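Local coordinates for protein histidine acid phosphatase (PDB 4ARU) that is a histidine acid phosphatase, also called a phytase, of branch 2 of the histidine phosphatase superfamily, at residues F224-H228 against W246-L250; A217-E222 against L250-Q256. One frame throughout, in Å; residues are numbered along the deposited sequence.

Both contacts join the same two elements, helix 213-229 and helix 243-262, and their centres lie about 8 Å apart with Leu-250 shared. The helices splay: the axes of the short segments come within 7.6 Å in contact 2 but no closer than 12.0 Å in contact 1. Each contact is largely buried, and contact 2 hides more surface, 379 Å² against 263 Å². The chemistry follows the spacing. Where the helices are close, small residues on 217-222 admit a polar network of serine, histidine and glutamine; where they diverge, 224-228 and 246-250 are bridged by an indole, with leucines beside it and no hydrogen bond across.

Contact 1 of 2, residues F224-H228 against W246-L250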
loop_
_atom_site.group_PDB
_atom_site.type_symbol
_atom_site.label_atom_id
_atom_site.label_comp_id
_atom_site.label_asym_id
_atom_site.label_seq_id
_atom_site.Cartn_x
_atom_site.Cartn_y
_atom_site.Cartn_z
ATOM N N PHE A 224 -12.662 -9.518 -3.433
ATOM C CA PHE A 224 -13.985 -8.954 -3.585
ATOM C C PHE A 224 -13.904 -7.437 -3.758
ATOM O O PHE A 224 -14.604 -6.879 -4.585
ATOM C CB PHE A 224 -14.859 -9.284 -2.375
ATOM C CG PHE A 224 -15.077 -10.760 -2.137
ATOM C CD1 PHE A 224 -15.125 -11.697 -3.155
ATOM C CD2 PHE A 224 -15.279 -11.202 -0.856
ATOM C CE1 PHE A 224 -15.350 -13.045 -2.892
ATOM C CE2 PHE A 224 -15.508 -12.559 -0.581
ATOM C CZ PHE A 224 -15.535 -13.470 -1.589
ATOM N N LEU A 225 -13.052 -6.784 -2.975
ATOM C CA LEU A 225 -12.913 -5.344 -3.095
ATOM C C LEU A 225 -12.415 -4.985 -4.508
ATOM O O LEU A 225 -12.848 -4.000 -5.110
ATOM C CB LEU A 225 -11.922 -4.849 -2.057
ATOM C CG LEU A 225 -11.806 -3.313 -2.034
ATOM C CD1 LEU A 225 -11.910 -2.841 -0.617
ATOM C CD2 LEU A 225 -10.571 -2.783 -2.706
ATOM N N LEU A 226 -11.468 -5.773 -4.995
ATOM C CA LEU A 226 -10.953 -5.566 -6.352
ATOM C C LEU A 226 -12.029 -5.754 -7.409
ATOM O O LEU A 226 -12.126 -4.970 -8.335
ATOM C CB LEU A 226 -9.730 -6.423 -6.662
ATOM C CG LEU A 226 -8.468 -6.112 -5.866
ATOM C CD1 LEU A 226 -7.374 -7.194 -5.979
ATOM C CD2 LEU A 226 -7.901 -4.791 -6.324
ATOM N N GLU A 227 -12.875 -6.768 -7.245
ATOM C CA GLU A 227 -13.974 -6.997 -8.180
ATOM C C GLU A 227 -14.889 -5.757 -8.222
ATOM O O GLU A 227 -15.341 -5.318 -9.258
ATOM C CB GLU A 227 -14.827 -8.176 -7.747
ATOM C CG GLU A 227 -14.137 -9.548 -7.871
ATOM C CD GLU A 227 -14.956 -10.674 -7.281
ATOM O OE1 GLU A 227 -16.012 -10.375 -6.697
ATOM O OE2 GLU A 227 -14.563 -11.861 -7.421
ATOM N N HIS A 228 -15.153 -5.230 -7.037
ATOM C CA HIS A 228 -15.984 -4.056 -6.902
ATOM C C HIS A 228 -15.375 -2.804 -7.528
ATOM O O HIS A 228 -16.028 -2.056 -8.256
ATOM C CB HIS A 228 -16.309 -3.842 -5.429
ATOM C CG HIS A 228 -17.347 -2.787 -5.172
ATOM N ND1 HIS A 228 -18.702 -3.025 -5.277
ATOM C CD2 HIS A 228 -17.214 -1.489 -4.808
ATOM C CE1 HIS A 228 -19.359 -1.916 -4.944
ATOM N NE2 HIS A 228 -18.480 -0.966 -4.697
ATOM N N TRP A 246 -18.870 -5.097 4.204
ATOM C CA TRP A 246 -17.579 -4.744 3.651
ATOM C C TRP A 246 -16.573 -4.520 4.762
ATOM O O TRP A 246 -15.440 -4.998 4.675
ATOM C CB TRP A 246 -17.649 -3.462 2.810
ATOM C CG TRP A 246 -18.106 -3.655 1.394
ATOM C CD1 TRP A 246 -19.230 -3.193 0.854
ATOM C CD2 TRP A 246 -17.413 -4.341 0.369
ATOM N NE1 TRP A 246 -19.325 -3.571 -0.477
ATOM C CE2 TRP A 246 -18.211 -4.289 -0.799
ATOM C CE3 TRP A 246 -16.203 -4.997 0.334
ATOM C CZ2 TRP A 246 -17.811 -4.865 -2.017
ATOM C CZ3 TRP A 246 -15.796 -5.609 -0.857
ATOM C CH2 TRP A 246 -16.615 -5.541 -2.010
ATOM N N ASN A 247 -16.960 -3.778 5.798
ATOM C CA ASN A 247 -15.998 -3.495 6.863
ATOM C C ASN A 247 -15.599 -4.738 7.586
ATOM O O ASN A 247 -14.427 -4.880 7.926
ATOM C CB ASN A 247 -16.548 -2.453 7.855
ATOM C CG ASN A 247 -16.714 -1.062 7.244
ATOM O OD1 ASN A 247 -16.134 -0.754 6.210
ATOM N ND2 ASN A 247 -17.526 -0.253 7.858
ATOM N N SER A 248 -16.537 -5.634 7.824
ATOM C CA SER A 248 -16.262 -6.847 8.572
ATOM C C SER A 248 -15.330 -7.750 7.777
ATOM O O SER A 248 -14.381 -8.314 8.321
ATOM C CB SER A 248 -17.590 -7.561 8.882
ATOM O OG SER A 248 -17.329 -8.820 9.509
ATOM N N LEU A 249 -15.530 -7.880 6.474
ATOM C CA LEU A 249 -14.628 -8.715 5.678
ATOM C C LEU A 249 -13.224 -8.113 5.571
ATOM O O LEU A 249 -12.188 -8.800 5.710
ATOM C CB LEU A 249 -15.197 -8.901 4.283
ATOM C CG LEU A 249 -16.525 -9.636 4.190
ATOM C CD1 LEU A 249 -17.159 -9.542 2.779
ATOM C CD2 LEU A 249 -16.364 -11.092 4.657
ATOM N N LEU A 250 -13.146 -6.805 5.353
ATOM C CA LEU A 250 -11.822 -6.182 5.193
ATOM C C LEU A 250 -11.088 -6.085 6.525
ATOM O O LEU A 250 -9.878 -5.986 6.512
ATOM C CB LEU A 250 -11.947 -4.806 4.492
ATOM C CG LEU A 250 -11.809 -4.841 2.941
ATOM C CD1 LEU A 250 -10.460 -5.367 2.410
ATOM C CD2 LEU A 250 -12.968 -5.601 2.334
#
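The indole of Trp-246 bridges the helices, meeting His-228, Phe-224 and Leu-225. Its six-membered ring turns an edge to the face of the His-228 imidazole, a T-shaped pair with planes 60° apart and centroids separated by 5.2 Å. The touching atom is CZ2 of Trp-246, which stands 3.8 Å from His-228 CG over one face of the imidazole. The His-228 torsion explains the approach: CG lies anti to the backbone N (chi1 -171°), which carries the ring out toward the indole. His-363 stacks on this imidazole as well and also bonds to the carbonyl oxygen of His-228.

The CZ3-CH2 part of the rim meets both backbone and CB atoms of Phe-224 and Leu-225. CH2 of Trp-246 comes 3.5 Å from Phe-224 O, which lies at the ring edge near its plane; that oxygen also accepts the helical bond from His-228 N. CZ3 of Trp-246 packs against Leu-225 CA at 3.7 Å. With segment axes 12.0 Å apart and N-to-C directions at 133°, this is an obliquely antiparallel helix pair in the histidine phosphatase fold, its gap filled by long side chains.

Apolar contacts flank the indole. Leu-225 and Leu-250 cross at about a right angle, CD1 of Leu-225 lying 4.1 Å from CG of Leu-250. More loosely, Phe-224 CD2 lies 4.4 Å from Leu-249 CD1, where Met-168 and Leu-167 of helix 162-172 adjoin the phenylalanine and the leucine respectively.

Contact 2 of 2, residues A217-E222 against L250-Q256; sequences ASTLAE and LKLHNAQ
Ser-218 fits closely against His-253, their CA atoms 3.8 Å apart, and its hydroxyl links two side chains of the other helix. OG of Ser-218 donates to Gln-256 OE1 at 2.6 Å, meeting a lone pair in the carbonyl plane at a C=O...donor angle of 133°. The same OG accepts from His-253 ND1 at 3.1 Å, tilted 33° out of the imidazole plane; a weak second bond reaches Ser-218 O. With its OG anti to the backbone N (chi1 167°), Ser-218 directs the hydroxyl between both partners.

Glu-222 bends at chi2, bringing OE1 over one face of the His-253 ring, toward its rim. OE1 of Glu-222 is 3.3 Å from His-253 NE2, but the angle is too poor for a hydrogen bond. A tartaric acid molecule lies nearby.

Ala-217 CB and Leu-252 CD1, 3.6 Å apart, extend the tight part around Ser-218. By contrast, Ala-221 CB and Leu-250 CD2 pack loosely at 4.3 Å, and exposed Lys-251 turns away from helix 213-229. Helix 162-172 packs against Leu-220 and Leu-252, while a salt bridge from Glu-222 OE2 to Arg-18 ties helix 213-229 to the end of strand 9-18 in the mixed sheet.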
loop_
_atom_site.group_PDB
_atom_site.type_symbol
_atom_site.label_atom_id
_atom_site.label_comp_id
_atom_site.label_asym_id
_atom_site.label_seq_id
_atom_site.Cartn_x
_atom_site.Cartn_y
_atom_site.Cartn_z
ATOM N N ALA A 217 -9.020 -15.703 4.248
ATOM C CA ALA A 217 -10.078 -14.706 4.173
ATOM C C ALA A 217 -9.554 -13.340 3.812
ATOM O O ALA A 217 -10.216 -12.589 3.077
ATOM C CB ALA A 217 -10.869 -14.636 5.457
ATOM N N SER A 218 -8.358 -12.977 4.270
ATOM C CA SER A 218 -7.726 -11.686 3.931
ATOM C C SER A 218 -7.600 -11.581 2.405
ATOM O O SER A 218 -7.932 -10.564 1.784
ATOM C CB SER A 218 -6.324 -11.531 4.536
ATOM O OG SER A 218 -5.641 -10.441 3.965
ATOM N N THR A 219 -7.104 -12.636 1.787
ATOM C CA THR A 219 -6.902 -12.648 0.354
ATOM C C THR A 219 -8.251 -12.558 -0.372
ATOM O O THR A 219 -8.396 -11.761 -1.299
ATOM C CB THR A 219 -6.232 -13.951 -0.051
ATOM O OG1 THR A 219 -4.938 -14.004 0.559
ATOM C CG2 THR A 219 -6.080 -14.055 -1.525
ATOM N N LEU A 220 -9.238 -13.329 0.066
ATOM C CA LEU A 220 -10.542 -13.363 -0.583
ATOM C C LEU A 220 -11.193 -12.017 -0.435
ATOM O O LEU A 220 -11.842 -11.526 -1.403
ATOM C CB LEU A 220 -11.392 -14.479 -0.049
ATOM C CG LEU A 220 -10.749 -15.881 -0.172
ATOM C CD1 LEU A 220 -11.695 -16.922 0.392
ATOM C CD2 LEU A 220 -10.304 -16.163 -1.602
ATOM N N ALA A 221 -11.128 -11.428 0.761
ATOM C CA ALA A 221 -11.775 -10.146 0.973
ATOM C C ALA A 221 -11.219 -9.063 0.062
ATOM O O ALA A 221 -11.982 -8.263 -0.482
ATOM C CB ALA A 221 -11.634 -9.695 2.430
ATOM N N GLU A 222 -9.908 -9.063 -0.113
ATOM C CA GLU A 222 -9.296 -8.125 -1.036
ATOM C C GLU A 222 -9.728 -8.392 -2.488
ATOM O O GLU A 222 -9.960 -7.434 -3.268
ATOM C CB GLU A 222 -7.764 -8.142 -0.856
ATOM C CG GLU A 222 -7.013 -7.288 -1.825
ATOM C CD GLU A 222 -7.135 -5.795 -1.588
ATOM O OE1 GLU A 222 -7.571 -5.357 -0.470
ATOM O OE2 GLU A 222 -6.805 -5.034 -2.526
ATOM N N LEU A 250 -13.146 -6.805 5.353
ATOM C CA LEU A 250 -11.822 -6.182 5.193
ATOM C C LEU A 250 -11.088 -6.085 6.525
ATOM O O LEU A 250 -9.878 -5.986 6.512
ATOM C CB LEU A 250 -11.947 -4.806 4.492
ATOM C CG LEU A 250 -11.809 -4.841 2.941
ATOM C CD1 LEU A 250 -10.460 -5.367 2.410
ATOM C CD2 LEU A 250 -12.968 -5.601 2.334
ATOM N N LYS A 251 -11.795 -6.207 7.642
ATOM C CA LYS A 251 -11.148 -6.287 8.956
ATOM C C LYS A 251 -10.128 -7.422 8.966
ATOM O O LYS A 251 -9.011 -7.300 9.486
ATOM C CB LYS A 251 -12.204 -6.513 10.035
ATOM C CG LYS A 251 -11.606 -6.600 11.421
ATOM C CD LYS A 251 -12.625 -6.462 12.544
ATOM C CE LYS A 251 -13.781 -7.376 12.371
ATOM N NZ LYS A 251 -14.606 -7.323 13.612
ATOM N N LEU A 252 -10.450 -8.518 8.313
ATOM C CA LEU A 252 -9.548 -9.662 8.253
ATOM C C LEU A 252 -8.315 -9.340 7.436
ATOM O O LEU A 252 -7.204 -9.727 7.776
ATOM C CB LEU A 252 -10.263 -10.873 7.640
ATOM C CG LEU A 252 -11.444 -11.396 8.472
ATOM C CD1 LEU A 252 -12.426 -12.208 7.621
ATOM C CD2 LEU A 252 -10.943 -12.247 9.617
ATOM N N HIS A 253 -8.505 -8.628 6.328
ATOM C CA HIS A 253 -7.391 -8.248 5.498
ATOM C C HIS A 253 -6.495 -7.267 6.238
ATOM O O HIS A 253 -5.280 -7.418 6.215
ATOM C CB HIS A 253 -7.974 -7.632 4.227
ATOM C CG HIS A 253 -6.946 -7.054 3.310
ATOM N ND1 HIS A 253 -6.192 -7.826 2.453
ATOM C CD2 HIS A 253 -6.582 -5.774 3.080
ATOM C CE1 HIS A 253 -5.378 -7.053 1.760
ATOM N NE2 HIS A 253 -5.605 -5.804 2.110
ATOM N N ASN A 254 -7.080 -6.258 6.893
ATOM C CA ASN A 254 -6.255 -5.281 7.587
ATOM C C ASN A 254 -5.509 -5.911 8.752
ATOM O O ASN A 254 -4.374 -5.538 9.048
ATOM C CB ASN A 254 -7.087 -4.109 8.035
ATOM C CG ASN A 254 -7.631 -3.316 6.865
ATOM O OD1 ASN A 254 -6.959 -3.162 5.820
ATOM N ND2 ASN A 254 -8.831 -2.785 7.021
ATOM N N ALA A 255 -6.089 -6.939 9.355
ATOM C CA ALA A 255 -5.422 -7.632 10.451
ATOM C C ALA A 255 -4.233 -8.429 9.932
ATOM O O ALA A 255 -3.158 -8.429 10.528
ATOM C CB ALA A 255 -6.399 -8.511 11.183
ATOM N N GLN A 256 -4.411 -9.132 8.826
ATOM C CA GLN A 256 -3.314 -9.869 8.214
ATOM C C GLN A 256 -2.162 -8.935 7.898
ATOM O O GLN A 256 -1.009 -9.236 8.152
ATOM C CB GLN A 256 -3.819 -10.620 6.999
ATOM C CG GLN A 256 -2.797 -11.525 6.372
ATOM C CD GLN A 256 -2.277 -10.959 5.142
ATOM O OE1 GLN A 256 -3.029 -10.399 4.316
ATOM N NE2 GLN A 256 -0.975 -11.066 4.967
#